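Local atomic coordinates of phosphate transporter (Thermotoga maritima MSB8, PDB entry 6L85), a protein that transports phosphate across the cell membrane in a sodium-dependent manner, probably importing it by using the sodium gradient. Residues N25-A30 with Y249-H254. Numbering follows the deposited sequence.
Sequences NSMATA and YVSFSH. With NA (sodium ion), chain S.
Two flat groups of this antiparallel helix pair are held at their edges through nitrogen: the His254 imidazole bonds Glu49 through ND1 and Asp22 through NE2, while ND2 of the Asn25 carboxamide bonds Thr346 and Thr347. Two carboxylates on one imidazole would probably favour its protonated form. Tyr249 leaves its helix on the side away from 25-30, and its ring packs on helices 167-194 and 320-339. Segments 25-30 and 249-254, on helices 2-32 and 231-258, lie buried near the centre of this phosphate transporter family fold; their short axes approach to 8.5 Å at 171°, with Ser26 and Val250 level (CA to CA 5.1 Å).

Ser251 and Ser26 meet tip to tip, Ser251 OG donating to Ser26 OG at 2.9 Å. Ser26 OG sits between its own backbone N and carbonyl carbon (chi1 64°) and also bonds Val23 O, so this buried hydroxyl links helix 231-258 to the backbone of helix 2-32. An alanine here would remove that hydroxyl and would probably loosen the pairing of the two helices. Alongside, Val250 CG1, anti to its backbone N, rests 3.6 Å from Ser26 CB and 3.7 Å from Asn25 O. The Met27 chain, bent at chi2, carries CE to 3.6 Å from Ser251 OG.

Helix 2-32 is kinked here, where the backbone N of Asn25, Thr29 and Ala30 misses its usual partner one turn back. One turn on from Ser26, Thr29 OG1 binds sodium at 2.6 Å, in a site it shares with Gln243, Ser247 and Asp327. On the partner helix, Val250 O accepts twice, from His254 N and from Ser253 OG, the hydroxyl lying 2.9 Å from that oxygen and above the carbonyl plane.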
ATOM      1  N   ASN B  25      -7.563 -19.937   4.233  1.00 34.52           N
ATOM      2  CA  ASN B  25      -7.858 -19.257   5.499  1.00 40.63           C
ATOM      3  C   ASN B  25      -8.299 -17.810   5.286  1.00 40.37           C
ATOM      4  O   ASN B  25      -8.968 -17.228   6.153  1.00 40.51           O
ATOM      5  CB  ASN B  25      -6.636 -19.239   6.437  1.00 37.28           C
ATOM      6  CG  ASN B  25      -6.100 -20.631   6.789  1.00 39.64           C
ATOM      7  OD1 ASN B  25      -6.603 -21.668   6.338  1.00 36.94           O
ATOM      8  ND2 ASN B  25      -5.043 -20.644   7.600  1.00 37.81           N
ATOM      9  N   SER B  26      -7.859 -17.179   4.203  1.00 38.69           N
ATOM     10  CA  SER B  26      -8.274 -15.810   3.941  1.00 42.02           C
ATOM     11  C   SER B  26      -9.335 -15.702   2.860  1.00 36.64           C
ATOM     12  O   SER B  26     -10.216 -14.845   2.972  1.00 37.53           O
ATOM     13  CB  SER B  26      -7.071 -14.941   3.548  1.00 39.59           C
ATOM     14  OG  SER B  26      -6.496 -15.370   2.335  1.00 38.59           O
ATOM     15  N   MET B  27      -9.300 -16.563   1.837  1.00 33.84           N
ATOM     16  CA  MET B  27     -10.157 -16.362   0.673  1.00 41.03           C
ATOM     17  C   MET B  27     -11.376 -17.285   0.602  1.00 43.31           C
ATOM     18  O   MET B  27     -12.239 -17.040  -0.244  1.00 42.22           O
ATOM     19  CB  MET B  27      -9.344 -16.514  -0.627  1.00 40.99           C
ATOM     20  CG  MET B  27      -8.315 -15.388  -0.843  1.00 40.54           C
ATOM     21  SD  MET B  27      -9.068 -13.733  -0.987  1.00 49.67           S
ATOM     22  CE  MET B  27      -7.609 -12.707  -1.039  1.00 45.61           C
ATOM     23  N   ALA B  28     -11.492 -18.322   1.447  1.00 44.53           N
ATOM     24  CA  ALA B  28     -12.621 -19.238   1.313  1.00 45.45           C
ATOM     25  C   ALA B  28     -13.952 -18.547   1.601  1.00 44.87           C
ATOM     26  O   ALA B  28     -14.957 -18.892   0.987  1.00 45.76           O
ATOM     27  CB  ALA B  28     -12.442 -20.450   2.231  1.00 48.08           C
ATOM     28  N   THR B  29     -13.989 -17.585   2.523  1.00 41.62           N
ATOM     29  CA  THR B  29     -15.228 -16.844   2.753  1.00 43.81           C
ATOM     30  C   THR B  29     -15.693 -16.144   1.476  1.00 47.73           C
ATOM     31  O   THR B  29     -16.856 -16.273   1.075  1.00 45.26           O
ATOM     32  CB  THR B  29     -15.041 -15.828   3.886  1.00 43.15           C
ATOM     33  OG1 THR B  29     -13.860 -15.058   3.644  1.00 48.22           O
ATOM     34  CG2 THR B  29     -14.896 -16.537   5.249  1.00 45.22           C
ATOM     35  N   ALA B  30     -14.787 -15.404   0.819  1.00 42.63           N
ATOM     36  CA  ALA B  30     -15.136 -14.642  -0.377  1.00 48.02           C
ATOM     37  C   ALA B  30     -15.453 -15.562  -1.548  1.00 43.85           C
ATOM     38  O   ALA B  30     -16.360 -15.279  -2.335  1.00 43.17           O
ATOM     39  CB  ALA B  30     -13.995 -13.677  -0.756  1.00 41.70           C
ATOM     40  N   TYR B 249      -7.600  -8.239   4.187  1.00 33.41           N
ATOM     41  CA  TYR B 249      -7.105  -8.012   5.539  1.00 37.78           C
ATOM     42  C   TYR B 249      -6.564  -9.317   6.138  1.00 38.17           C
ATOM     43  O   TYR B 249      -5.452  -9.351   6.701  1.00 38.92           O
ATOM     44  CB  TYR B 249      -8.246  -7.413   6.368  1.00 36.34           C
ATOM     45  CG  TYR B 249      -7.933  -6.981   7.789  1.00 41.14           C
ATOM     46  CD1 TYR B 249      -6.662  -6.568   8.170  1.00 37.31           C
ATOM     47  CD2 TYR B 249      -8.937  -6.981   8.752  1.00 41.15           C
ATOM     48  CE1 TYR B 249      -6.406  -6.164   9.474  1.00 36.94           C
ATOM     49  CE2 TYR B 249      -8.692  -6.595  10.058  1.00 42.26           C
ATOM     50  CZ  TYR B 249      -7.419  -6.180  10.415  1.00 44.26           C
ATOM     51  OH  TYR B 249      -7.179  -5.790  11.720  1.00 47.11           O
ATOM     52  N   VAL B 250      -7.294 -10.425   5.941  1.00 33.70           N
ATOM     53  CA  VAL B 250      -6.783 -11.696   6.464  1.00 39.56           C
ATOM     54  C   VAL B 250      -5.497 -12.102   5.749  1.00 33.73           C
ATOM     55  O   VAL B 250      -4.548 -12.558   6.391  1.00 35.83           O
ATOM     56  CB  VAL B 250      -7.834 -12.826   6.397  1.00 41.97           C
ATOM     57  CG1 VAL B 250      -7.273 -14.099   7.036  1.00 36.89           C
ATOM     58  CG2 VAL B 250      -9.091 -12.438   7.119  1.00 37.67           C
ATOM     59  N   SER B 251      -5.454 -11.962   4.421  1.00 33.39           N
ATOM     60  CA  SER B 251      -4.266 -12.308   3.631  1.00 34.76           C
ATOM     61  C   SER B 251      -3.017 -11.581   4.113  1.00 33.34           C
ATOM     62  O   SER B 251      -1.931 -12.167   4.220  1.00 32.42           O
ATOM     63  CB  SER B 251      -4.503 -11.948   2.168  1.00 37.96           C
ATOM     64  OG  SER B 251      -4.988 -13.052   1.454  1.00 48.86           O
ATOM     65  N   PHE B 252      -3.152 -10.271   4.320  1.00 33.91           N
ATOM     66  CA  PHE B 252      -2.072  -9.448   4.840  1.00 31.99           C
ATOM     67  C   PHE B 252      -1.594  -9.978   6.185  1.00 32.90           C
ATOM     68  O   PHE B 252      -0.385 -10.155   6.409  1.00 35.29           O
ATOM     69  CB  PHE B 252      -2.577  -8.004   4.969  1.00 31.96           C
ATOM     70  CG  PHE B 252      -1.557  -7.029   5.504  1.00 34.44           C
ATOM     71  CD1 PHE B 252      -1.362  -6.878   6.872  1.00 34.25           C
ATOM     72  CD2 PHE B 252      -0.812  -6.240   4.636  1.00 34.74           C
ATOM     73  CE1 PHE B 252      -0.428  -5.972   7.373  1.00 34.85           C
ATOM     74  CE2 PHE B 252       0.128  -5.320   5.129  1.00 31.41           C
ATOM     75  CZ  PHE B 252       0.314  -5.191   6.495  1.00 40.55           C
ATOM     76  N   SER B 253      -2.540 -10.217   7.103  1.00 32.46           N
ATOM     77  CA  SER B 253      -2.152 -10.646   8.443  1.00 34.64           C
ATOM     78  C   SER B 253      -1.553 -12.047   8.409  1.00 30.06           C
ATOM     79  O   SER B 253      -0.659 -12.369   9.194  1.00 30.06           O
ATOM     80  CB  SER B 253      -3.361 -10.569   9.372  1.00 31.61           C
ATOM     81  OG  SER B 253      -4.196 -11.672   9.133  1.00 41.63           O
ATOM     82  N   HIS B 254      -1.966 -12.852   7.437  1.00 31.71           N
ATOM     83  CA  HIS B 254      -1.392 -14.178   7.282  1.00 33.01           C
ATOM     84  C   HIS B 254       0.064 -14.097   6.837  1.00 35.93           C
ATOM     85  O   HIS B 254       0.927 -14.801   7.383  1.00 36.81           O
ATOM     86  CB  HIS B 254      -2.205 -15.005   6.287  1.00 31.21           C
ATOM     87  CG  HIS B 254      -1.591 -16.334   6.033  1.00 35.22           C
ATOM     88  ND1 HIS B 254      -0.718 -16.557   4.996  1.00 36.00           N
ATOM     89  CD2 HIS B 254      -1.649 -17.490   6.736  1.00 35.79           C
ATOM     90  CE1 HIS B 254      -0.273 -17.801   5.055  1.00 40.96           C
ATOM     91  NE2 HIS B 254      -0.813 -18.384   6.114  1.00 35.68           N
TER
HETATM   92 NA    NA S 504     -14.091 -12.567   2.828  1.00 51.35          NA